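Local atomic coordinates of glycerol dehydratase (Clostridium butyricum, PDB entry 1R9D), a protein that probably removes water from glycerol, giving 3-hydroxypropionaldehyde, through glycyl-radical rather than vitamin B12 chemistry. Residues E394-G399 with F736-K741; K704-A709 with R782-M787. All coordinates share one frame; numbering follows the deposited sequence.

Contact 1. Residues E394-G399 with F736-K741; sequences ELTREG and FNVIDK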
loop_
_atom_site.group_PDB
_atom_site.type_symbol
_atom_site.label_atom_id
_atom_site.label_comp_id
_atom_site.label_asym_id
_atom_site.label_seq_id
_atom_site.Cartn_x
_atom_site.Cartn_y
_atom_site.Cartn_z
ATOM N N GLU A 394 -32.415 37.642 17.086
ATOM C CA GLU A 394 -32.954 38.510 16.037
ATOM C C GLU A 394 -32.811 37.829 14.681
ATOM O O GLU A 394 -33.687 37.937 13.819
ATOM C CB GLU A 394 -32.202 39.843 15.965
ATOM C CG GLU A 394 -32.578 40.885 16.986
ATOM C CD GLU A 394 -32.144 42.279 16.549
ATOM O OE1 GLU A 394 -32.818 42.875 15.676
ATOM O OE2 GLU A 394 -31.119 42.772 17.064
ATOM N N LEU A 395 -31.684 37.153 14.478
ATOM C CA LEU A 395 -31.448 36.453 13.224
ATOM C C LEU A 395 -32.449 35.314 13.077
ATOM O O LEU A 395 -33.021 35.112 12.008
ATOM C CB LEU A 395 -30.022 35.900 13.174
ATOM C CG LEU A 395 -29.676 35.028 11.962
ATOM C CD1 LEU A 395 -29.907 35.799 10.662
ATOM C CD2 LEU A 395 -28.229 34.585 12.065
ATOM N N THR A 396 -32.666 34.569 14.155
ATOM C CA THR A 396 -33.622 33.465 14.114
ATOM C C THR A 396 -35.004 33.970 13.687
ATOM O O THR A 396 -35.724 33.292 12.959
ATOM C CB THR A 396 -33.754 32.786 15.497
ATOM O OG1 THR A 396 -32.509 32.168 15.847
ATOM C CG2 THR A 396 -34.844 31.732 15.473
ATOM N N ARG A 397 -35.365 35.164 14.142
ATOM C CA ARG A 397 -36.665 35.734 13.808
ATOM C C ARG A 397 -36.820 35.986 12.309
ATOM O O ARG A 397 -37.938 36.085 11.805
ATOM C CB ARG A 397 -36.890 37.032 14.592
ATOM C CG ARG A 397 -38.265 37.651 14.383
ATOM C CD ARG A 397 -38.602 38.644 15.488
ATOM N NE ARG A 397 -37.697 39.787 15.513
ATOM C CZ ARG A 397 -37.681 40.703 16.477
ATOM N NH1 ARG A 397 -38.524 40.609 17.501
ATOM N NH2 ARG A 397 -36.819 41.710 16.422
ATOM N N GLU A 398 -35.703 36.071 11.591
ATOM C CA GLU A 398 -35.755 36.301 10.148
ATOM C C GLU A 398 -36.350 35.112 9.390
ATOM O O GLU A 398 -36.765 35.246 8.238
ATOM C CB GLU A 398 -34.356 36.619 9.610
ATOM C CG GLU A 398 -33.809 37.974 10.058
ATOM C CD GLU A 398 -34.628 39.143 9.530
ATOM O OE1 GLU A 398 -34.872 39.194 8.303
ATOM O OE2 GLU A 398 -35.021 40.014 10.339
ATOM N N GLY A 399 -36.378 33.944 10.029
ATOM C CA GLY A 399 -36.953 32.770 9.397
ATOM C C GLY A 399 -36.101 32.015 8.389
ATOM O O GLY A 399 -36.634 31.328 7.519
ATOM N N PHE A 736 -33.958 26.636 15.143
ATOM C CA PHE A 736 -35.377 26.894 14.931
ATOM C C PHE A 736 -35.844 27.367 13.565
ATOM O O PHE A 736 -35.191 28.182 12.915
ATOM C CB PHE A 736 -35.873 27.945 15.931
ATOM C CG PHE A 736 -35.391 27.736 17.335
ATOM C CD1 PHE A 736 -34.141 28.200 17.733
ATOM C CD2 PHE A 736 -36.182 27.067 18.261
ATOM C CE1 PHE A 736 -33.684 27.998 19.038
ATOM C CE2 PHE A 736 -35.738 26.858 19.564
ATOM C CZ PHE A 736 -34.486 27.324 19.954
ATOM N N ASN A 737 -37.001 26.857 13.160
ATOM C CA ASN A 737 -37.647 27.285 11.930
ATOM C C ASN A 737 -38.692 28.261 12.469
ATOM O O ASN A 737 -39.310 28.009 13.508
ATOM C CB ASN A 737 -38.361 26.127 11.228
ATOM C CG ASN A 737 -37.642 25.665 9.971
ATOM O OD1 ASN A 737 -37.127 26.478 9.197
ATOM N ND2 ASN A 737 -37.624 24.359 9.749
ATOM N N VAL A 738 -38.860 29.388 11.792
ATOM C CA VAL A 738 -39.844 30.384 12.197
ATOM C C VAL A 738 -40.466 30.856 10.895
ATOM O O VAL A 738 -40.004 31.824 10.293
ATOM C CB VAL A 738 -39.191 31.589 12.906
ATOM C CG1 VAL A 738 -40.263 32.580 13.349
ATOM C CG2 VAL A 738 -38.389 31.118 14.108
ATOM N N ILE A 739 -41.506 30.160 10.458
ATOM C CA ILE A 739 -42.152 30.508 9.204
ATOM C C ILE A 739 -43.651 30.238 9.211
ATOM O O ILE A 739 -44.151 29.410 9.978
ATOM C CB ILE A 739 -41.511 29.726 8.035
ATOM C CG1 ILE A 739 -41.997 30.287 6.697
ATOM C CG2 ILE A 739 -41.849 28.243 8.157
ATOM C CD1 ILE A 739 -41.324 29.663 5.499
ATOM N N ASP A 740 -44.354 30.956 8.343
ATOM C CA ASP A 740 -45.795 30.826 8.195
ATOM C C ASP A 740 -46.068 29.585 7.350
ATOM O O ASP A 740 -45.601 29.490 6.212
ATOM C CB ASP A 740 -46.347 32.059 7.482
ATOM C CG ASP A 740 -47.851 32.164 7.575
ATOM O OD1 ASP A 740 -48.535 31.129 7.411
ATOM O OD2 ASP A 740 -48.343 33.292 7.803
ATOM N N LYS A 741 -46.821 28.639 7.903
ATOM C CA LYS A 741 -47.141 27.405 7.191
ATOM C C LYS A 741 -47.788 27.653 5.828
ATOM O O LYS A 741 -47.606 26.871 4.893
ATOM C CB LYS A 741 -48.069 26.534 8.039
ATOM C CG LYS A 741 -48.468 25.229 7.370
ATOM C CD LYS A 741 -49.395 24.415 8.258
ATOM C CE LYS A 741 -49.732 23.078 7.623
ATOM N NZ LYS A 741 -50.548 22.234 8.537
HETATM O O HOH W 1 -35.463 30.792 11.760
HETATM O O HOH W 2 -37.718 29.138 9.174
#
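The backbones of T396-G399 and F736-V738 draw together as the chain leaves the helix: the CA atoms of T396 and F736 are 6.9 Å apart, whereas those of G399 and V738 are 4.7 Å apart. No direct hydrogen bond joins the segments, so methyl packing, a close backbone approach and two waters make the contact. The threonine sets its CG2 anti to the backbone N, so that this methyl faces the strand and lies 3.8 Å from CG2 of V738, the two side chains crossing at about a right angle. The same T396 CG2 touches CB of F736, and V738 CG2 also rests 3.6 Å from the carbonyl O of T396. Threonine suits the place because its other branch, OG1, stays beside the backbone N and bonds to Y405 OH; valine and phenylalanine offer the apolar surface that suits a buried position. G399 ends the helical backbone with a phi of 80°, a value that glycine adopts easily, and its CA comes within 3.3 Å of V738 O, where a beta carbon would be jammed. Water 1 lies between T396 O and F736 O, but other acceptors compete for its two protons. Water 2 is tied more definitely to the strand: it donates to N737 OD1 at 2.7 Å, accepts from V738 N at 2.9 Å, and reaches G399 O only weakly. N737 ND2 bonds to R760 O, which steadies the amide that holds this water. The C-terminal part of helix 386-397 thus packs against strand 733-738 near F736-V738, while L719 and I723 of helix 712-728 pack on F736, L716 touches R397, and strand 702-705 lies alongside.

Contact 2. Residues K704-A709 with R782-M787; sequences KFHPSA and RTEHVM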
loop_
_atom_site.group_PDB
_atom_site.type_symbol
_atom_site.label_atom_id
_atom_site.label_comp_id
_atom_site.label_asym_id
_atom_site.label_seq_id
_atom_site.Cartn_x
_atom_site.Cartn_y
_atom_site.Cartn_z
ATOM N N LYS A 704 -39.846 24.144 15.744
ATOM C CA LYS A 704 -40.471 25.050 14.790
ATOM C C LYS A 704 -41.481 25.937 15.497
ATOM O O LYS A 704 -42.354 25.444 16.211
ATOM C CB LYS A 704 -41.167 24.250 13.682
ATOM C CG LYS A 704 -41.812 25.118 12.606
ATOM C CD LYS A 704 -42.313 24.289 11.431
ATOM C CE LYS A 704 -43.464 23.385 11.824
ATOM N NZ LYS A 704 -44.016 22.642 10.655
ATOM N N PHE A 705 -41.360 27.243 15.294
ATOM C CA PHE A 705 -42.265 28.193 15.929
ATOM C C PHE A 705 -43.143 28.980 14.976
ATOM O O PHE A 705 -42.743 29.304 13.853
ATOM C CB PHE A 705 -41.483 29.205 16.770
ATOM C CG PHE A 705 -41.064 28.687 18.108
ATOM C CD1 PHE A 705 -39.802 28.139 18.296
ATOM C CD2 PHE A 705 -41.951 28.718 19.180
ATOM C CE1 PHE A 705 -39.423 27.626 19.540
ATOM C CE2 PHE A 705 -41.586 28.209 20.421
ATOM C CZ PHE A 705 -40.317 27.662 20.603
ATOM N N HIS A 706 -44.350 29.289 15.439
ATOM C CA HIS A 706 -45.259 30.106 14.659
ATOM C C HIS A 706 -44.603 31.479 14.784
ATOM O O HIS A 706 -44.097 31.832 15.847
ATOM C CB HIS A 706 -46.651 30.096 15.301
ATOM C CG HIS A 706 -47.660 30.923 14.570
ATOM N ND1 HIS A 706 -47.799 32.277 14.776
ATOM C CD2 HIS A 706 -48.560 30.593 13.613
ATOM C CE1 HIS A 706 -48.741 32.748 13.977
ATOM N NE2 HIS A 706 -49.219 31.746 13.260
ATOM N N PRO A 707 -44.576 32.263 13.699
ATOM C CA PRO A 707 -43.958 33.595 13.734
ATOM C C PRO A 707 -44.346 34.516 14.895
ATOM O O PRO A 707 -43.537 35.331 15.340
ATOM C CB PRO A 707 -44.332 34.175 12.373
ATOM C CG PRO A 707 -44.280 32.966 11.499
ATOM C CD PRO A 707 -45.012 31.928 12.331
ATOM N N SER A 708 -45.573 34.393 15.387
ATOM C CA SER A 708 -46.025 35.237 16.487
ATOM C C SER A 708 -45.199 35.049 17.762
ATOM O O SER A 708 -45.077 35.969 18.569
ATOM C CB SER A 708 -47.502 34.965 16.788
ATOM O OG SER A 708 -47.702 33.624 17.209
ATOM N N ALA A 709 -44.622 33.864 17.937
ATOM C CA ALA A 709 -43.825 33.578 19.129
ATOM C C ALA A 709 -42.541 34.404 19.236
ATOM O O ALA A 709 -42.021 34.602 20.331
ATOM C CB ALA A 709 -43.490 32.089 19.185
ATOM N N ARG A 782 -44.029 18.910 10.762
ATOM C CA ARG A 782 -43.431 19.044 12.083
ATOM C C ARG A 782 -44.322 19.848 13.018
ATOM O O ARG A 782 -45.077 20.722 12.585
ATOM C CB ARG A 782 -42.067 19.718 11.978
ATOM C CG ARG A 782 -41.026 18.849 11.313
ATOM C CD ARG A 782 -39.737 19.615 11.090
ATOM N NE ARG A 782 -38.762 18.802 10.372
ATOM C CZ ARG A 782 -37.580 19.247 9.958
ATOM N NH1 ARG A 782 -37.226 20.504 10.193
ATOM N NH2 ARG A 782 -36.757 18.433 9.310
ATOM N N THR A 783 -44.224 19.548 14.309
ATOM C CA THR A 783 -45.009 20.254 15.311
ATOM C C THR A 783 -44.690 21.744 15.281
ATOM O O THR A 783 -43.529 22.137 15.177
ATOM C CB THR A 783 -44.694 19.745 16.728
ATOM O OG1 THR A 783 -44.911 18.332 16.794
ATOM C CG2 THR A 783 -45.578 20.452 17.749
ATOM N N GLU A 784 -45.724 22.574 15.366
ATOM C CA GLU A 784 -45.534 24.017 15.385
ATOM C C GLU A 784 -45.831 24.491 16.800
ATOM O O GLU A 784 -46.940 24.307 17.295
ATOM C CB GLU A 784 -46.480 24.705 14.401
ATOM C CG GLU A 784 -46.499 26.219 14.541
ATOM C CD GLU A 784 -47.469 26.888 13.584
ATOM O OE1 GLU A 784 -47.142 27.002 12.382
ATOM O OE2 GLU A 784 -48.565 27.290 14.033
ATOM N N HIS A 785 -44.841 25.101 17.445
ATOM C CA HIS A 785 -44.996 25.583 18.816
ATOM C C HIS A 785 -45.256 27.075 18.945
ATOM O O HIS A 785 -45.059 27.851 18.012
ATOM C CB HIS A 785 -43.734 25.276 19.633
ATOM C CG HIS A 785 -43.549 23.829 19.962
ATOM N ND1 HIS A 785 -44.318 23.175 20.898
ATOM C CD2 HIS A 785 -42.671 22.913 19.489
ATOM C CE1 HIS A 785 -43.920 21.918 20.991
ATOM N NE2 HIS A 785 -42.922 21.734 20.146
ATOM N N VAL A 786 -45.712 27.450 20.135
ATOM C CA VAL A 786 -45.932 28.835 20.514
ATOM C C VAL A 786 -45.136 28.870 21.808
ATOM O O VAL A 786 -44.879 27.820 22.396
ATOM C CB VAL A 786 -47.420 29.168 20.770
ATOM C CG1 VAL A 786 -48.149 29.293 19.436
ATOM C CG2 VAL A 786 -48.063 28.098 21.634
ATOM N N MET A 787 -44.731 30.050 22.247
ATOM C CA MET A 787 -43.916 30.163 23.448
ATOM C C MET A 787 -44.706 29.892 24.729
ATOM O O MET A 787 -44.384 28.965 25.486
ATOM C CB MET A 787 -43.275 31.555 23.489
ATOM C CG MET A 787 -41.883 31.600 24.098
ATOM S SD MET A 787 -40.642 30.619 23.217
ATOM C CE MET A 787 -39.962 31.820 22.063
HETATM O O HOH W 3 -41.147 21.790 16.434
#
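F705 and H785 form a single parallel beta bridge, by which the C-terminal tail beyond helix 773-781 is laid along strand 702-705, the outermost strand at this end of its sheet. The tail begins with R782, whose carbonyl O accepts a hydrogen bond from K704 NZ at 2.9 Å. The ammonium comes from above the carbonyl plane, 40° out of it, on a chain bent at chi3, and it also bonds to I779 O; a long lysine can thus tie two carbonyls at the helix end. The guanidinium of R782 leads away to V761 O. At T783 the link is by water: the water that donates to T783 O at 2.7 Å accepts from K704 N, while OG1 bonds to D676. E784 keeps CG anti to the backbone N and runs extended alongside H706, bringing its OE2 to 3.3 Å from H706 CD2 at the edge of the imidazole, with carboxylate and ring planes 73° apart. H706 ND1 takes the N-H of S708, which holds the imidazole in place. H785 supplies both bridge bonds, from its N to K704 O at 2.8 Å and from H706 N to its O at 3.0 Å. Its CB packs on CE2 of F705, and NE2 bonds to D676 OD2, so its NE2 has a partner although the residue is buried. V786 turns its side chain away, but its carbonyl O lies at the edge of the F705 ring. The terminal M787 makes an oblique Met-aromatic contact: SD lies 3.8 Å from F705 CE2, its direction from the ring centre 45° off the normal. The small A709 lets the tail close in, its CB 4.3 Å from M787 CB, and the methionine CE ends 3.9 Å from A709 O.

How the contacts relate
The two contacts lie about 9 Å apart, centre to centre, and meet through the neighbouring strands 702-705 and 733-738 of one mixed five-stranded sheet. A probable hydrogen bond, F705 N to N737 O at 2.8 Å, joins them, and the F705 and F736 rings pack together. Their segments alternate along the chain: 394-399, 704-709, 736-741, 782-787. Contact 1 therefore fastens the pyruvate formate lyase-like region to the glycine radical region, and contact 2 folds the C-terminus back on the latter. The predicted radical site, G763, falls between the last two segments, so one segment of contact 1 precedes it and one of contact 2 follows it in the sequence.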